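Local coordinates for lipoprotein (Bacteroides vulgatus, PDB 3U6G), which is of unknown function, a bacterial lipoprotein of the DUF4425 family with an immunoglobulin-like fold that may resemble calcium-binding PLAT and C2 domains, at the interface of chains A and B. Coordinates in Å, arbitrary orientation; residue numbers count along the deposited sequence, not the author numbering. Chains: chain A/B, uncharacterized protein DUF4425.

Contact 1: the interface of chains A and B. Residues chain A 30-31, 71, 73; chain B 28, 75, 118.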
loop_
_atom_site.group_PDB
_atom_site.type_symbol
_atom_site.label_atom_id
_atom_site.label_comp_id
_atom_site.label_asym_id
_atom_site.label_seq_id
_atom_site.Cartn_x
_atom_site.Cartn_y
_atom_site.Cartn_z
ATOM N N GLY A 30 -0.074 1.088 5.437
ATOM C CA GLY A 30 0.733 2.219 5.803
ATOM C C GLY A 30 -0.112 3.461 5.893
ATOM O O GLY A 30 -1.267 3.483 5.493
ATOM N N GLY A 31 0.469 4.524 6.403
ATOM C CA GLY A 31 -0.210 5.812 6.428
ATOM C C GLY A 31 0.796 6.933 6.437
ATOM O O GLY A 31 2.008 6.701 6.310
ATOM N N PHE A 71 -3.983 10.025 6.690
ATOM C CA PHE A 71 -4.200 9.067 5.631
ATOM C C PHE A 71 -3.698 7.701 6.060
ATOM O O PHE A 71 -2.673 7.602 6.724
ATOM C CB PHE A 71 -3.419 9.511 4.403
ATOM C CG PHE A 71 -3.583 8.630 3.193
ATOM C CD1 PHE A 71 -4.811 8.498 2.562
ATOM C CD2 PHE A 71 -2.486 7.981 2.650
ATOM C CE1 PHE A 71 -4.962 7.701 1.429
ATOM C CE2 PHE A 71 -2.620 7.179 1.501
ATOM C CZ PHE A 71 -3.866 7.053 0.887
ATOM N N THR A 73 -3.780 3.480 4.296
ATOM C CA THR A 73 -4.070 2.622 3.137
ATOM C C THR A 73 -3.844 1.164 3.455
ATOM O O THR A 73 -2.950 0.842 4.244
ATOM C CB THR A 73 -3.092 2.911 1.983
ATOM O OG1 THR A 73 -1.731 2.775 2.441
ATOM C CG2 THR A 73 -3.308 4.295 1.450
ATOM N N SER B 28 4.780 3.895 1.131
ATOM C CA SER B 28 4.678 2.580 1.737
ATOM C C SER B 28 4.653 1.587 0.588
ATOM O O SER B 28 3.929 1.798 -0.385
ATOM C CB SER B 28 3.422 2.483 2.575
ATOM O OG SER B 28 3.594 3.119 3.839
ATOM N N ALA B 75 2.059 3.012 -2.206
ATOM C CA ALA B 75 1.128 4.062 -1.859
ATOM C C ALA B 75 1.942 5.246 -1.388
ATOM O O ALA B 75 2.790 5.112 -0.507
ATOM C CB ALA B 75 0.171 3.598 -0.761
ATOM N N THR B 118 -2.402 12.084 -2.702
ATOM C CA THR B 118 -1.908 10.727 -2.588
ATOM C C THR B 118 -1.859 10.068 -3.962
ATOM O O THR B 118 -2.492 10.514 -4.921
ATOM C CB THR B 118 -2.782 9.890 -1.638
ATOM O OG1 THR B 118 -4.134 9.890 -2.114
ATOM C CG2 THR B 118 -2.713 10.458 -0.205
HETATM O O HOH W 1 3.274 5.944 4.323
#
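The methyl CG2 of B:Thr118 sits over the middle of the A:Phe71 ring, 3.6 Å from its centroid, where two sheets of the DUF4425 immunoglobulin-like fold lie face to face. The pair reach toward each other from opposite sides, and the nearest ring carbon, CE2 of A:Phe71, is 3.7 Å from CG2, an aliphatic CH-pi contact rather than a stack. With CG anti to the backbone N (chi1 -178°), A:Phe71 extends from strand 71-80 toward strand 115-123 of chain B. Replacing A:Phe71 by alanine would probably leave the methyl of B:Thr118 without its aromatic partner and open a gap between the sheets. Two positions along the strand, A:Thr73 meets the methyl of B:Ala75, its hydroxyl OG1 lying 3.8 Å from B:Ala75 CB. That hydroxyl is turned back to its own sheet, donating to the carbonyl O of A:Gly30 at 3.2 Å from about 50° above the carbonyl plane, which ties strand 71-80 to strand 24-33. At the polar rim, OG of B:Ser28 approaches CA of A:Gly30, the glycine having no side chain of its own to hold them apart. Water 1 bridges the two chains, 2.9 Å from the B:Ser28 hydroxyl OG and 2.5 Å from the A:Gly31 carbonyl O.

Contact 2: the interface of chains A and B. Residues chain A 26, 76-77, 116, 118; chain B 32, 70-71.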
loop_
_atom_site.group_PDB
_atom_site.type_symbol
_atom_site.label_atom_id
_atom_site.label_comp_id
_atom_site.label_asym_id
_atom_site.label_seq_id
_atom_site.Cartn_x
_atom_site.Cartn_y
_atom_site.Cartn_z
ATOM N N SER A 26 -2.839 -11.663 1.761
ATOM C CA SER A 26 -1.760 -10.846 2.302
ATOM C C SER A 26 -2.137 -9.380 2.190
ATOM O O SER A 26 -2.778 -8.995 1.219
ATOM C CB SER A 26 -0.471 -11.114 1.530
ATOM O OG SER A 26 -0.010 -12.424 1.784
ATOM N N GLY A 76 -4.107 -5.317 -0.692
ATOM C CA GLY A 76 -4.094 -6.741 -0.463
ATOM C C GLY A 76 -4.076 -7.584 -1.717
ATOM O O GLY A 76 -4.429 -7.134 -2.799
ATOM N N SER A 77 -3.643 -8.823 -1.525
ATOM C CA SER A 77 -3.753 -9.815 -2.582
ATOM C C SER A 77 -4.394 -11.063 -2.035
ATOM O O SER A 77 -4.226 -11.435 -0.869
ATOM C CB SER A 77 -2.400 -10.166 -3.201
ATOM O OG SER A 77 -1.612 -10.873 -2.275
ATOM N N ILE A 116 -5.750 -14.989 -8.810
ATOM C CA ILE A 116 -4.951 -13.893 -8.274
ATOM C C ILE A 116 -5.777 -12.616 -8.382
ATOM O O ILE A 116 -6.112 -12.175 -9.492
ATOM C CB ILE A 116 -3.583 -13.738 -9.015
ATOM C CG1 ILE A 116 -2.916 -12.401 -8.664
ATOM C CG2 ILE A 116 -3.759 -13.858 -10.531
ATOM C CD1 ILE A 116 -2.686 -12.196 -7.185
ATOM N N THR A 118 -6.480 -8.546 -6.460
ATOM C CA THR A 118 -5.933 -7.533 -5.567
ATOM C C THR A 118 -7.017 -6.541 -5.176
ATOM O O THR A 118 -8.051 -6.426 -5.842
ATOM C CB THR A 118 -4.730 -6.801 -6.220
ATOM O OG1 THR A 118 -5.156 -6.056 -7.377
ATOM C CG2 THR A 118 -3.640 -7.793 -6.599
ATOM N N ALA B 32 3.487 -9.394 -2.802
ATOM C CA ALA B 32 2.994 -10.701 -2.398
ATOM C C ALA B 32 3.526 -11.788 -3.304
ATOM O O ALA B 32 3.779 -11.573 -4.505
ATOM C CB ALA B 32 1.457 -10.742 -2.374
ATOM N N PHE B 70 4.080 -12.077 -7.365
ATOM C CA PHE B 70 3.025 -11.829 -8.356
ATOM C C PHE B 70 2.292 -10.504 -8.158
ATOM O O PHE B 70 1.356 -10.200 -8.889
ATOM C CB PHE B 70 2.057 -13.026 -8.472
ATOM C CG PHE B 70 1.468 -13.515 -7.163
ATOM C CD1 PHE B 70 0.750 -12.684 -6.336
ATOM C CD2 PHE B 70 1.625 -14.835 -6.783
ATOM C CE1 PHE B 70 0.202 -13.174 -5.137
ATOM C CE2 PHE B 70 1.078 -15.308 -5.618
ATOM C CZ PHE B 70 0.385 -14.469 -4.789
ATOM N N PHE B 71 2.761 -9.677 -7.230
ATOM C CA PHE B 71 2.122 -8.399 -6.961
ATOM C C PHE B 71 3.061 -7.489 -6.208
ATOM O O PHE B 71 3.779 -7.945 -5.332
ATOM C CB PHE B 71 0.858 -8.639 -6.125
ATOM C CG PHE B 71 0.165 -7.399 -5.622
ATOM C CD1 PHE B 71 -0.398 -6.488 -6.502
ATOM C CD2 PHE B 71 0.023 -7.187 -4.255
ATOM C CE1 PHE B 71 -1.079 -5.369 -6.036
ATOM C CE2 PHE B 71 -0.660 -6.088 -3.770
ATOM C CZ PHE B 71 -1.200 -5.168 -4.660
#
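This is a sheet-against-sheet interface between two copies of the protein, largely apolar in this patch, and it joins them in the two-fold dimer of the deposited assembly, which may or may not be the form present in the cell. Strands 71-80 and 115-122 of chain A receive two consecutive phenylalanines of chain B. A:Thr118 lays its methyl CG2 on one face of the B:Phe71 ring, displaced toward the rim, so that CD1 of B:Phe71 is 3.5 Å from it. The CD2 side of the same ring borders CB of A:Ser77, at 4.0 Å, and the ring is thus bordered by two strands of chain A. B:Phe70 points another way: its chi1 of 52° swings the ring away from B:Phe71 and toward A:Ile116. There the longer branch does the touching: CG1 is anti to the backbone N (chi1 167°) and carries CD1 to the ring as the isoleucine and the phenylalanine run antiparallel, side by side. Within chain B, the carbonyl O of B:Ala32 lies 3.7 Å above one face of the B:Phe70 ring, near its rim. The isoleucine methyl CD1 of A:Ile116 rests 3.6 Å from CD1 of B:Phe70.

Contact 3: the interface of chains A and B. Residues chain A 5, 32, 70-71, 124; chain B 77, 116-118.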
loop_
_atom_site.group_PDB
_atom_site.type_symbol
_atom_site.label_atom_id
_atom_site.label_comp_id
_atom_site.label_asym_id
_atom_site.label_seq_id
_atom_site.Cartn_x
_atom_site.Cartn_y
_atom_site.Cartn_z
ATOM N N PHE A 5 -8.946 14.828 3.420
ATOM C CA PHE A 5 -8.186 14.209 4.489
ATOM C C PHE A 5 -8.580 14.811 5.837
ATOM O O PHE A 5 -8.888 16.006 5.947
ATOM C CB PHE A 5 -6.686 14.378 4.232
ATOM C CG PHE A 5 -6.242 13.859 2.900
ATOM C CD1 PHE A 5 -6.232 14.686 1.787
ATOM C CD2 PHE A 5 -5.842 12.548 2.749
ATOM C CE1 PHE A 5 -5.822 14.210 0.552
ATOM C CE2 PHE A 5 -5.445 12.059 1.531
ATOM C CZ PHE A 5 -5.428 12.900 0.419
ATOM N N ALA A 32 0.290 8.148 6.610
ATOM C CA ALA A 32 1.133 9.317 6.645
ATOM C C ALA A 32 0.645 10.326 7.648
ATOM O O ALA A 32 -0.557 10.488 7.844
ATOM C CB ALA A 32 1.163 9.976 5.263
ATOM N N PHE A 70 -3.127 11.579 8.717
ATOM C CA PHE A 70 -4.178 12.149 7.867
ATOM C C PHE A 70 -4.587 11.211 6.748
ATOM O O PHE A 70 -5.478 11.537 5.983
ATOM C CB PHE A 70 -3.813 13.538 7.331
ATOM C CG PHE A 70 -2.555 13.573 6.514
ATOM C CD1 PHE A 70 -2.536 13.021 5.243
ATOM C CD2 PHE A 70 -1.390 14.141 7.007
ATOM C CE1 PHE A 70 -1.390 13.052 4.465
ATOM C CE2 PHE A 70 -0.247 14.179 6.222
ATOM C CZ PHE A 70 -0.240 13.603 4.972
ATOM N N PHE A 71 -3.983 10.025 6.690
ATOM C CA PHE A 71 -4.200 9.067 5.631
ATOM C C PHE A 71 -3.698 7.701 6.060
ATOM O O PHE A 71 -2.673 7.602 6.724
ATOM C CB PHE A 71 -3.419 9.511 4.403
ATOM C CG PHE A 71 -3.583 8.630 3.193
ATOM C CD1 PHE A 71 -4.811 8.498 2.562
ATOM C CD2 PHE A 71 -2.486 7.981 2.650
ATOM C CE1 PHE A 71 -4.962 7.701 1.429
ATOM C CE2 PHE A 71 -2.620 7.179 1.501
ATOM C CZ PHE A 71 -3.866 7.053 0.887
ATOM N N LYS A 124 -9.009 8.076 2.744
ATOM C CA LYS A 124 -9.295 9.317 2.010
ATOM C C LYS A 124 -10.748 9.324 1.538
ATOM O O LYS A 124 -11.251 8.307 1.053
ATOM C CB LYS A 124 -8.362 9.439 0.796
ATOM C CG LYS A 124 -8.611 10.647 -0.097
ATOM C CD LYS A 124 -7.747 10.606 -1.351
ATOM C CE LYS A 124 -8.191 11.655 -2.359
ATOM N NZ LYS A 124 -7.195 11.821 -3.455
ATOM N N SER B 77 2.144 9.611 -0.321
ATOM C CA SER B 77 1.535 10.838 0.178
ATOM C C SER B 77 2.473 11.992 -0.108
ATOM O O SER B 77 3.674 11.865 0.111
ATOM C CB SER B 77 1.310 10.737 1.689
ATOM O OG SER B 77 0.777 11.941 2.210
ATOM N N ILE B 116 -2.294 18.454 0.094
ATOM C CA ILE B 116 -2.212 17.030 0.451
ATOM C C ILE B 116 -2.751 16.236 -0.728
ATOM O O ILE B 116 -3.889 16.449 -1.161
ATOM C CB ILE B 116 -3.035 16.638 1.688
ATOM C CG1 ILE B 116 -2.739 17.556 2.875
ATOM C CG2 ILE B 116 -2.750 15.169 2.065
ATOM C CD1 ILE B 116 -3.637 17.310 4.102
ATOM N N GLU B 117 -1.927 15.331 -1.254
ATOM C CA GLU B 117 -2.338 14.473 -2.364
ATOM C C GLU B 117 -1.770 13.099 -2.122
ATOM O O GLU B 117 -0.761 12.966 -1.441
ATOM C CB GLU B 117 -1.803 15.019 -3.691
ATOM C CG GLU B 117 -2.210 16.466 -4.017
ATOM C CD GLU B 117 -3.684 16.633 -4.361
ATOM O OE1 GLU B 117 -4.328 15.640 -4.764
ATOM O OE2 GLU B 117 -4.203 17.772 -4.244
ATOM N N THR B 118 -2.402 12.084 -2.702
ATOM C CA THR B 118 -1.908 10.727 -2.588
ATOM C C THR B 118 -1.859 10.068 -3.962
ATOM O O THR B 118 -2.492 10.514 -4.921
ATOM C CB THR B 118 -2.782 9.890 -1.638
ATOM O OG1 THR B 118 -4.134 9.890 -2.114
ATOM C CG2 THR B 118 -2.713 10.458 -0.205
HETATM O O HOH W 2 -4.828 12.939 -4.110
#
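The A:Phe5 ring carries the branch methyl CG2 of B:Ile116 on one face, offset toward the rim and 3.5 Å from CD1 of A:Phe5, while CD1 of A:Phe71 lies in plane at its edge. A:Phe70 has the carbonyl O of A:Ala32, from the same chain, above the centre of one face, and its edge is met in plane by the hydroxyl of B:Ser77, on strand 71-80, OG lying 3.3 Å from CE1 of A:Phe70. B:Ile116, on strand 115-123, serves both rings: its chi1, measured to CG1, is -51°, which turns CG2 opposite the backbone N, against A:Phe5 and also to within 3.5 Å of A:Phe70 CE1. The B:Thr118 methyl CG2, already seated on A:Phe71, touches A:Phe5 as well, at CE2, 3.6 Å away. Farther out, the extended chain of A:Lys124 passes the hydroxyl of B:Thr118. Its side-chain amine NZ is 2.7 Å from water 2, which contacts the B:Glu117 carboxylate OE1 at 2.8 Å and accepts a nearly straight bond (169° at H) from B:Thr118 N. A:Lys124 NZ and B:Glu117 OE1 are 5.0 Å apart, so their opposite charges may still attract. Aromatic packing and the water bridge join the A:Phe5 and A:Lys124 segments to chain B in the deposited dimer.

Contacts 1 and 3 form one continuous surface: their C-alpha centres are about 7 Å apart, and A:Phe71 and B:Thr118 belong to both. Contact 2 lies farther off, its C-alpha centre about 17 Å from that of contact 1 and 23 Å from that of contact 3, distances that place contact 1 between the two outer patches. Contact 2 draws on the same strands with the chains exchanged, as expected of a two-fold interface. Phe70, Phe71, Ser77, Ile116 and Thr118 recur on both flanks, with Ile116 and Ser77 turned differently, so a change at one of them would probably disturb both flanks of the deposited dimer.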